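Protein transport protein SEC16 (Saccharomyces cerevisiae, PDB 3MZK) helps initiate assembly of the COPII coat that forms transport vesicles at the endoplasmic reticulum and selects their cargo, and also takes part in autophagy. Local coordinates at residues 77-88 against 103-112; 300-308 against 336-344. All coordinates share one frame; numbering follows the deposited sequence.

From its N terminus the chain passes through a small antiparallel sheet before contact 1, which closes a short loop: helix 101-111 folds back along helix 77-94 as an antiparallel pair. The chain then runs through a long series of helices, and only afterwards does contact 2 close a larger loop, bringing the end of helix 294-303 and the extended loop after it against helix 330-344. The two loops lie in series, neither nested nor crossed, but the centres of the two contacts are only about 14 Å apart, and they touch. Lys109 reaches Asn305 by a probable hydrogen bond, and Leu105 packs on Ile302 and Ile303, joining the Sec16 mid-region to the Sec23-binding region.

Contact 1 of 2, residues 77-88 against 103-112; sequences KKDLTKWMETTI and WQLLEMKLND
The carbonyl oxygen of Lys77 takes two bonds from Thr81, one from the backbone N and one from the side chain, OG1 to Lys77 O being 2.7 Å and nearly in line with the C=O (161°). With OG1 committed to the helix at a chi1 of -39°, CG2 is the branch presented to helix 101-111, where it lies 3.3 Å from Asn111 OD1. With an alanine here, both OG1 and CG2 would be gone, which would probably open a gap beside Asn111 and leave Lys77 O without its side-chain donor.

Thr81 also lines the hole that receives Leu110, a knob set among Lys77, Leu80, Thr81 and Met84. The CD2 methyl of Leu110 does much of the touching, 3.8 Å from Leu80 CG and 3.7 Å from Met84 SD. Met84, bent beyond CG, carries its CE to the edge of the Trp103 ring, 4.0 Å from CE3. Thr87 adds its CG2 beside Trp103 CH2, while its OG1, bonded to Trp83 O, sits over the centre of the Trp83 ring. Trp83 itself is held by Ser65 through NE1. On the flank, Glu107 extends across to Ile88, OE1 lying 3.5 Å from CD1.

The axes of segments 77-88 and 103-111 approach to 10.6 Å and run nearly antiparallel (156°). Helix 330-344 packs against both helices. No clear hydrogen bond crosses between the segments, and the threonines spend their hydroxyls on their own helix, consistent with a pairing that rests mainly on apolar packing, with polar groups at its margins.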
loop_
_atom_site.group_PDB
_atom_site.type_symbol
_atom_site.label_atom_id
_atom_site.label_comp_id
_atom_site.label_asym_id
_atom_site.label_seq_id
_atom_site.Cartn_x
_atom_site.Cartn_y
_atom_site.Cartn_z
ATOM N N LYS B 77 0.655 -18.167 33.730
ATOM C CA LYS B 77 1.819 -18.050 32.861
ATOM C C LYS B 77 3.121 -18.163 33.655
ATOM O O LYS B 77 4.200 -18.280 33.078
ATOM C CB LYS B 77 1.763 -16.725 32.103
ATOM C CG LYS B 77 2.805 -16.565 31.016
ATOM C CD LYS B 77 2.521 -15.312 30.200
ATOM C CE LYS B 77 3.671 -14.973 29.277
ATOM N NZ LYS B 77 3.405 -13.733 28.493
ATOM N N LYS B 78 3.007 -18.130 34.980
ATOM C CA LYS B 78 4.155 -18.296 35.868
ATOM C C LYS B 78 4.776 -19.663 35.719
ATOM O O LYS B 78 5.881 -19.809 35.199
ATOM C CB LYS B 78 3.727 -18.117 37.330
ATOM N N ASP B 79 4.042 -20.658 36.198
ATOM C CA ASP B 79 4.496 -22.036 36.210
ATOM C C ASP B 79 5.186 -22.395 34.903
ATOM O O ASP B 79 6.212 -23.074 34.899
ATOM C CB ASP B 79 3.306 -22.963 36.455
ATOM C CG ASP B 79 2.308 -22.380 37.440
ATOM O OD1 ASP B 79 2.742 -21.758 38.433
ATOM O OD2 ASP B 79 1.088 -22.530 37.214
ATOM N N LEU B 80 4.629 -21.923 33.793
ATOM C CA LEU B 80 5.149 -22.290 32.484
ATOM C C LEU B 80 6.516 -21.674 32.210
ATOM O O LEU B 80 7.458 -22.382 31.853
ATOM C CB LEU B 80 4.160 -21.914 31.381
ATOM C CG LEU B 80 4.619 -22.259 29.965
ATOM C CD1 LEU B 80 5.055 -23.705 29.882
ATOM C CD2 LEU B 80 3.521 -21.971 28.963
ATOM N N THR B 81 6.627 -20.360 32.377
ATOM C CA THR B 81 7.889 -19.673 32.128
ATOM C C THR B 81 9.015 -20.255 32.976
ATOM O O THR B 81 10.141 -20.407 32.505
ATOM C CB THR B 81 7.798 -18.153 32.390
ATOM O OG1 THR B 81 6.539 -17.650 31.928
ATOM C CG2 THR B 81 8.924 -17.429 31.661
ATOM N N LYS B 82 8.704 -20.576 34.228
ATOM C CA LYS B 82 9.682 -21.178 35.125
ATOM C C LYS B 82 10.003 -22.608 34.694
ATOM O O LYS B 82 11.161 -23.029 34.715
ATOM C CB LYS B 82 9.173 -21.160 36.569
ATOM C CG LYS B 82 10.222 -21.552 37.597
ATOM C CD LYS B 82 9.592 -21.873 38.946
ATOM C CE LYS B 82 8.836 -20.681 39.516
ATOM N NZ LYS B 82 8.156 -21.015 40.802
ATOM N N TRP B 83 8.972 -23.351 34.300
ATOM C CA TRP B 83 9.149 -24.731 33.866
ATOM C C TRP B 83 10.077 -24.832 32.660
ATOM O O TRP B 83 10.883 -25.755 32.565
ATOM C CB TRP B 83 7.799 -25.376 33.551
ATOM C CG TRP B 83 7.913 -26.786 33.055
ATOM C CD1 TRP B 83 7.883 -27.924 33.804
ATOM C CD2 TRP B 83 8.082 -27.203 31.696
ATOM N NE1 TRP B 83 8.019 -29.025 32.997
ATOM C CE2 TRP B 83 8.143 -28.610 31.699
ATOM C CE3 TRP B 83 8.184 -26.524 30.479
ATOM C CZ2 TRP B 83 8.303 -29.350 30.530
ATOM C CZ3 TRP B 83 8.342 -27.260 29.321
ATOM C CH2 TRP B 83 8.400 -28.660 29.354
ATOM N N MET B 84 9.962 -23.880 31.739
ATOM C CA MET B 84 10.845 -23.841 30.577
ATOM C C MET B 84 12.293 -23.582 30.979
ATOM O O MET B 84 13.205 -24.242 30.485
ATOM C CB MET B 84 10.380 -22.795 29.560
ATOM C CG MET B 84 8.987 -23.048 29.014
ATOM S SD MET B 84 8.762 -22.461 27.325
ATOM C CE MET B 84 9.946 -23.476 26.445
ATOM N N GLU B 85 12.500 -22.619 31.871
ATOM C CA GLU B 85 13.833 -22.367 32.407
ATOM C C GLU B 85 14.424 -23.667 32.943
ATOM O O GLU B 85 15.476 -24.125 32.492
ATOM C CB GLU B 85 13.781 -21.344 33.542
ATOM C CG GLU B 85 13.574 -19.900 33.131
ATOM C CD GLU B 85 13.513 -18.972 34.336
ATOM O OE1 GLU B 85 13.585 -19.476 35.479
ATOM O OE2 GLU B 85 13.391 -17.744 34.142
ATOM N N THR B 86 13.727 -24.256 33.909
ATOM C CA THR B 86 14.176 -25.483 34.550
ATOM C C THR B 86 14.524 -26.556 33.538
ATOM O O THR B 86 15.644 -27.067 33.519
ATOM C CB THR B 86 13.094 -26.042 35.478
ATOM O OG1 THR B 86 12.688 -25.029 36.406
ATOM C CG2 THR B 86 13.622 -27.245 36.238
ATOM N N THR B 87 13.551 -26.893 32.698
ATOM C CA THR B 87 13.710 -27.953 31.712
ATOM C C THR B 87 14.911 -27.703 30.809
ATOM O O THR B 87 15.750 -28.586 30.623
ATOM C CB THR B 87 12.452 -28.099 30.841
ATOM O OG1 THR B 87 11.312 -28.333 31.676
ATOM C CG2 THR B 87 12.615 -29.256 29.874
ATOM N N ILE B 88 14.983 -26.496 30.253
ATOM C CA ILE B 88 16.072 -26.115 29.362
ATOM C C ILE B 88 17.432 -26.239 30.040
ATOM O O ILE B 88 18.401 -26.690 29.429
ATOM C CB ILE B 88 15.886 -24.677 28.842
ATOM C CG1 ILE B 88 14.629 -24.586 27.975
ATOM C CG2 ILE B 88 17.104 -24.233 28.051
ATOM C CD1 ILE B 88 14.237 -23.176 27.614
ATOM N N TRP B 103 13.827 -24.876 21.616
ATOM C CA TRP B 103 13.521 -24.659 23.022
ATOM C C TRP B 103 13.562 -23.168 23.346
ATOM O O TRP B 103 12.583 -22.589 23.819
ATOM C CB TRP B 103 14.530 -25.396 23.905
ATOM C CG TRP B 103 14.215 -26.838 24.139
ATOM C CD1 TRP B 103 14.956 -27.917 23.750
ATOM C CD2 TRP B 103 13.074 -27.363 24.827
ATOM N NE1 TRP B 103 14.347 -29.080 24.155
ATOM C CE2 TRP B 103 13.190 -28.767 24.815
ATOM C CE3 TRP B 103 11.967 -26.781 25.448
ATOM C CZ2 TRP B 103 12.239 -29.597 25.403
ATOM C CZ3 TRP B 103 11.024 -27.608 26.031
ATOM C CH2 TRP B 103 11.168 -29.001 26.006
ATOM N N GLN B 104 14.708 -22.555 23.074
ATOM C CA GLN B 104 14.956 -21.173 23.451
ATOM C C GLN B 104 14.135 -20.186 22.631
ATOM O O GLN B 104 13.763 -19.115 23.123
ATOM C CB GLN B 104 16.449 -20.863 23.341
ATOM C CG GLN B 104 17.284 -21.588 24.384
ATOM C CD GLN B 104 18.762 -21.597 24.060
ATOM O OE1 GLN B 104 19.159 -21.641 22.895
ATOM N NE2 GLN B 104 19.588 -21.556 25.095
ATOM N N LEU B 105 13.856 -20.543 21.383
ATOM C CA LEU B 105 13.038 -19.702 20.523
ATOM C C LEU B 105 11.627 -19.588 21.082
ATOM O O LEU B 105 11.085 -18.487 21.210
ATOM C CB LEU B 105 12.998 -20.268 19.110
ATOM C CG LEU B 105 12.055 -19.550 18.146
ATOM C CD1 LEU B 105 12.406 -18.079 18.070
ATOM C CD2 LEU B 105 12.103 -20.193 16.765
ATOM N N LEU B 106 11.040 -20.732 21.422
ATOM C CA LEU B 106 9.705 -20.763 22.010
ATOM C C LEU B 106 9.656 -20.031 23.351
ATOM O O LEU B 106 8.655 -19.395 23.686
ATOM C CB LEU B 106 9.220 -22.203 22.162
ATOM C CG LEU B 106 8.767 -22.879 20.863
ATOM C CD1 LEU B 106 8.518 -24.358 21.082
ATOM C CD2 LEU B 106 7.518 -22.203 20.315
ATOM N N GLU B 107 10.741 -20.117 24.114
ATOM C CA GLU B 107 10.818 -19.418 25.390
ATOM C C GLU B 107 10.746 -17.904 25.185
ATOM O O GLU B 107 9.989 -17.218 25.865
ATOM C CB GLU B 107 12.092 -19.794 26.144
ATOM C CG GLU B 107 12.110 -19.311 27.581
ATOM C CD GLU B 107 13.437 -19.565 28.268
ATOM O OE1 GLU B 107 14.469 -19.638 27.565
ATOM O OE2 GLU B 107 13.445 -19.693 29.512
ATOM N N MET B 108 11.528 -17.390 24.240
ATOM C CA MET B 108 11.485 -15.966 23.908
ATOM C C MET B 108 10.071 -15.516 23.569
ATOM O O MET B 108 9.548 -14.575 24.168
ATOM C CB MET B 108 12.387 -15.652 22.714
ATOM C CG MET B 108 13.868 -15.766 22.973
ATOM S SD MET B 108 14.788 -15.222 21.525
ATOM C CE MET B 108 14.055 -13.612 21.270
ATOM N N LYS B 109 9.466 -16.183 22.592
ATOM C CA LYS B 109 8.157 -15.786 22.099
ATOM C C LYS B 109 7.126 -15.866 23.213
ATOM O O LYS B 109 6.105 -15.181 23.187
ATOM C CB LYS B 109 7.753 -16.661 20.914
ATOM C CG LYS B 109 8.736 -16.603 19.753
ATOM C CD LYS B 109 8.321 -17.528 18.615
ATOM C CE LYS B 109 7.496 -16.810 17.561
ATOM N NZ LYS B 109 6.185 -16.331 18.074
ATOM N N LEU B 110 7.407 -16.698 24.202
ATOM C CA LEU B 110 6.512 -16.841 25.337
ATOM C C LEU B 110 6.612 -15.629 26.261
ATOM O O LEU B 110 5.689 -15.339 27.016
ATOM C CB LEU B 110 6.837 -18.128 26.101
ATOM C CG LEU B 110 6.036 -18.388 27.374
ATOM C CD1 LEU B 110 4.562 -18.529 27.054
ATOM C CD2 LEU B 110 6.556 -19.625 28.076
ATOM N N ASN B 111 7.731 -14.916 26.180
ATOM C CA ASN B 111 8.040 -13.850 27.131
ATOM C C ASN B 111 7.693 -12.446 26.656
ATOM O O ASN B 111 7.564 -11.525 27.464
ATOM C CB ASN B 111 9.531 -13.874 27.480
ATOM C CG ASN B 111 9.956 -15.159 28.162
ATOM O OD1 ASN B 111 9.147 -15.841 28.790
ATOM N ND2 ASN B 111 11.238 -15.492 28.046
ATOM N N ASP B 112 7.577 -12.291 25.340
ATOM C CA ASP B 112 7.583 -10.977 24.709
ATOM C C ASP B 112 8.932 -10.302 24.949
ATOM O O ASP B 112 9.089 -9.101 24.722
ATOM C CB ASP B 112 6.427 -10.103 25.201
ATOM C CG ASP B 112 5.078 -10.605 24.725
ATOM O OD1 ASP B 112 4.739 -11.772 25.017
ATOM O OD2 ASP B 112 4.362 -9.837 24.047
#

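Contact 2 of 2, residues 300-308 against 336-344; sequences LFIIGNVPL and DEIYEYIFS
A Schellman motif ends helix 294-303 at Asn305, whose positive phi breaks the helical path, and two aromatic residues of helix 330-344 pack against that turn. The cap bond from Val306 N to Phe301 O occupies the Val306 amide. With CG anti to the backbone N (chi1 -169°), Tyr339 reaches across to the turn and donates its hydroxyl to the carbonyl of the same valine, OH to Val306 O being 2.8 Å. This donor stands 39° out of the carbonyl plane, whereas the oxygen itself lies in the plane of the tyrosine ring, at its edge.

The ring lies between two neighbours, both offset toward the rim: Ile302 CG1 over one face and Phe343 CE2, from the same helix, over the other. Leu308 closes the ring's edge, with its CG 3.9 Å from Tyr339 CD2, and sets CD1 against Asp336 OD1 (3.4 Å), the two side chains crossing at about a right angle; Ile324 N and Gln358 hold the carboxylate. Phe343 meets Asn305 O by its edge, at CZ.

A single phenol thus combines one polar bond with apolar packing, giving the carbonyl of buried Val306 a donor and probably helping to fix the chain's path past the helix end.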
loop_
_atom_site.group_PDB
_atom_site.type_symbol
_atom_site.label_atom_id
_atom_site.label_comp_id
_atom_site.label_asym_id
_atom_site.label_seq_id
_atom_site.Cartn_x
_atom_site.Cartn_y
_atom_site.Cartn_z
ATOM N N LEU B 300 12.223 -22.037 11.127
ATOM C CA LEU B 300 11.808 -20.919 10.280
ATOM C C LEU B 300 10.309 -20.652 10.364
ATOM O O LEU B 300 9.892 -19.498 10.442
ATOM C CB LEU B 300 12.234 -21.123 8.821
ATOM C CG LEU B 300 13.703 -21.502 8.600
ATOM C CD1 LEU B 300 14.121 -21.230 7.165
ATOM C CD2 LEU B 300 14.605 -20.757 9.570
ATOM N N PHE B 301 9.506 -21.712 10.358
ATOM C CA PHE B 301 8.049 -21.581 10.425
ATOM C C PHE B 301 7.605 -20.947 11.738
ATOM O O PHE B 301 6.681 -20.127 11.763
ATOM C CB PHE B 301 7.363 -22.943 10.245
ATOM C CG PHE B 301 7.539 -23.538 8.878
ATOM C CD1 PHE B 301 7.737 -22.727 7.771
ATOM C CD2 PHE B 301 7.517 -24.915 8.701
ATOM C CE1 PHE B 301 7.900 -23.278 6.504
ATOM C CE2 PHE B 301 7.681 -25.474 7.435
ATOM C CZ PHE B 301 7.872 -24.655 6.335
ATOM N N ILE B 302 8.266 -21.339 12.824
ATOM C CA ILE B 302 8.009 -20.761 14.139
ATOM C C ILE B 302 8.294 -19.257 14.153
ATOM O O ILE B 302 7.457 -18.453 14.580
ATOM C CB ILE B 302 8.865 -21.446 15.214
ATOM C CG1 ILE B 302 8.393 -22.886 15.420
ATOM C CG2 ILE B 302 8.799 -20.678 16.521
ATOM C CD1 ILE B 302 9.390 -23.767 16.151
ATOM N N ILE B 303 9.478 -18.878 13.683
ATOM C CA ILE B 303 9.839 -17.469 13.600
ATOM C C ILE B 303 8.831 -16.714 12.747
ATOM O O ILE B 303 8.467 -15.582 13.057
ATOM C CB ILE B 303 11.239 -17.279 13.002
ATOM C CG1 ILE B 303 12.288 -17.974 13.866
ATOM C CG2 ILE B 303 11.566 -15.805 12.873
ATOM C CD1 ILE B 303 13.661 -17.997 13.239
ATOM N N GLY B 304 8.380 -17.349 11.670
ATOM C CA GLY B 304 7.440 -16.729 10.756
ATOM C C GLY B 304 6.018 -16.743 11.272
ATOM O O GLY B 304 5.111 -16.223 10.627
ATOM N N ASN B 305 5.827 -17.333 12.446
ATOM C CA ASN B 305 4.496 -17.507 13.023
ATOM C C ASN B 305 3.519 -18.236 12.110
ATOM O O ASN B 305 2.331 -17.914 12.079
ATOM C CB ASN B 305 3.902 -16.169 13.462
ATOM C CG ASN B 305 4.156 -15.879 14.921
ATOM O OD1 ASN B 305 5.183 -16.273 15.471
ATOM N ND2 ASN B 305 3.211 -15.208 15.568
ATOM N N VAL B 306 4.019 -19.219 11.370
ATOM C CA VAL B 306 3.164 -19.999 10.489
ATOM C C VAL B 306 2.258 -20.906 11.313
ATOM O O VAL B 306 2.711 -21.567 12.243
ATOM C CB VAL B 306 3.993 -20.852 9.519
ATOM C CG1 VAL B 306 3.091 -21.798 8.743
ATOM C CG2 VAL B 306 4.798 -19.961 8.581
ATOM N N PRO B 307 0.965 -20.937 10.979
ATOM C CA PRO B 307 0.020 -21.759 11.748
ATOM C C PRO B 307 0.262 -23.266 11.584
ATOM O O PRO B 307 0.664 -23.720 10.508
ATOM C CB PRO B 307 -1.346 -21.382 11.152
ATOM C CG PRO B 307 -1.112 -20.126 10.355
ATOM C CD PRO B 307 0.308 -20.181 9.899
ATOM N N LEU B 308 0.022 -24.024 12.653
ATOM C CA LEU B 308 0.021 -25.481 12.585
ATOM C C LEU B 308 -1.308 -25.961 12.014
ATOM O O LEU B 308 -2.364 -25.683 12.578
ATOM C CB LEU B 308 0.235 -26.091 13.974
ATOM C CG LEU B 308 1.649 -26.045 14.569
ATOM C CD1 LEU B 308 1.692 -26.712 15.935
ATOM C CD2 LEU B 308 2.659 -26.703 13.637
ATOM N N ASP B 336 4.521 -28.184 20.463
ATOM C CA ASP B 336 3.275 -27.884 19.775
ATOM C C ASP B 336 2.257 -27.192 20.673
ATOM O O ASP B 336 1.602 -26.239 20.249
ATOM C CB ASP B 336 2.674 -29.135 19.144
ATOM C CG ASP B 336 3.388 -29.538 17.870
ATOM O OD1 ASP B 336 4.080 -28.675 17.293
ATOM O OD2 ASP B 336 3.255 -30.709 17.446
ATOM N N GLU B 337 2.128 -27.648 21.914
ATOM C CA GLU B 337 1.160 -27.030 22.818
ATOM C C GLU B 337 1.597 -25.639 23.276
ATOM O O GLU B 337 0.773 -24.736 23.418
ATOM C CB GLU B 337 0.857 -27.920 24.022
ATOM C CG GLU B 337 -0.210 -27.329 24.923
ATOM C CD GLU B 337 -0.773 -28.330 25.905
ATOM O OE1 GLU B 337 -0.417 -29.524 25.815
ATOM O OE2 GLU B 337 -1.580 -27.916 26.766
ATOM N N ILE B 338 2.895 -25.473 23.500
ATOM C CA ILE B 338 3.451 -24.167 23.843
ATOM C C ILE B 338 3.273 -23.172 22.695
ATOM O O ILE B 338 2.849 -22.028 22.903
ATOM C CB ILE B 338 4.941 -24.277 24.207
ATOM C CG1 ILE B 338 5.095 -25.046 25.524
ATOM C CG2 ILE B 338 5.577 -22.891 24.294
ATOM C CD1 ILE B 338 6.528 -25.323 25.926
ATOM N N TYR B 339 3.592 -23.617 21.484
ATOM C CA TYR B 339 3.413 -22.802 20.290
ATOM C C TYR B 339 1.952 -22.386 20.161
ATOM O O TYR B 339 1.653 -21.270 19.742
ATOM C CB TYR B 339 3.864 -23.580 19.055
ATOM C CG TYR B 339 3.967 -22.767 17.787
ATOM C CD1 TYR B 339 4.742 -21.612 17.739
ATOM C CD2 TYR B 339 3.316 -23.172 16.624
ATOM C CE1 TYR B 339 4.850 -20.864 16.571
ATOM C CE2 TYR B 339 3.418 -22.434 15.451
ATOM C CZ TYR B 339 4.188 -21.282 15.432
ATOM O OH TYR B 339 4.293 -20.545 14.276
ATOM N N GLU B 340 1.042 -23.277 20.538
ATOM C CA GLU B 340 -0.382 -22.960 20.489
ATOM C C GLU B 340 -0.732 -21.896 21.520
ATOM O O GLU B 340 -1.451 -20.938 21.224
ATOM C CB GLU B 340 -1.223 -24.208 20.734
ATOM C CG GLU B 340 -2.718 -23.971 20.645
ATOM C CD GLU B 340 -3.519 -25.194 21.045
ATOM O OE1 GLU B 340 -3.204 -25.787 22.098
ATOM O OE2 GLU B 340 -4.457 -25.566 20.306
ATOM N N TYR B 341 -0.220 -22.070 22.735
ATOM C CA TYR B 341 -0.456 -21.107 23.801
ATOM C C TYR B 341 -0.034 -19.707 23.368
ATOM O O TYR B 341 -0.722 -18.733 23.654
ATOM C CB TYR B 341 0.286 -21.519 25.071
ATOM C CG TYR B 341 0.025 -20.617 26.255
ATOM C CD1 TYR B 341 -1.215 -20.607 26.879
ATOM C CD2 TYR B 341 1.019 -19.777 26.751
ATOM C CE1 TYR B 341 -1.463 -19.784 27.963
ATOM C CE2 TYR B 341 0.783 -18.953 27.839
ATOM C CZ TYR B 341 -0.461 -18.962 28.439
ATOM O OH TYR B 341 -0.708 -18.147 29.519
ATOM N N ILE B 342 1.095 -19.616 22.675
ATOM C CA ILE B 342 1.609 -18.328 22.216
ATOM C C ILE B 342 0.623 -17.636 21.269
ATOM O O ILE B 342 0.381 -16.432 21.378
ATOM C CB ILE B 342 2.986 -18.487 21.541
ATOM C CG1 ILE B 342 4.036 -18.888 22.579
ATOM C CG2 ILE B 342 3.398 -17.206 20.854
ATOM C CD1 ILE B 342 5.353 -19.301 21.977
ATOM N N PHE B 343 0.045 -18.404 20.350
ATOM C CA PHE B 343 -0.984 -17.885 19.455
ATOM C C PHE B 343 -2.219 -17.460 20.231
ATOM O O PHE B 343 -3.006 -16.646 19.757
ATOM C CB PHE B 343 -1.403 -18.950 18.440
ATOM C CG PHE B 343 -0.546 -19.003 17.213
ATOM C CD1 PHE B 343 -1.116 -18.886 15.954
ATOM C CD2 PHE B 343 0.825 -19.175 17.312
ATOM C CE1 PHE B 343 -0.334 -18.936 14.811
ATOM C CE2 PHE B 343 1.612 -19.229 16.178
ATOM C CZ PHE B 343 1.029 -19.110 14.922
ATOM N N SER B 344 -2.400 -18.027 21.419
ATOM C CA SER B 344 -3.643 -17.838 22.159
ATOM C C SER B 344 -3.777 -16.425 22.704
ATOM O O SER B 344 -4.883 -15.956 22.965
ATOM C CB SER B 344 -3.776 -18.863 23.292
ATOM O OG SER B 344 -2.998 -18.492 24.414
#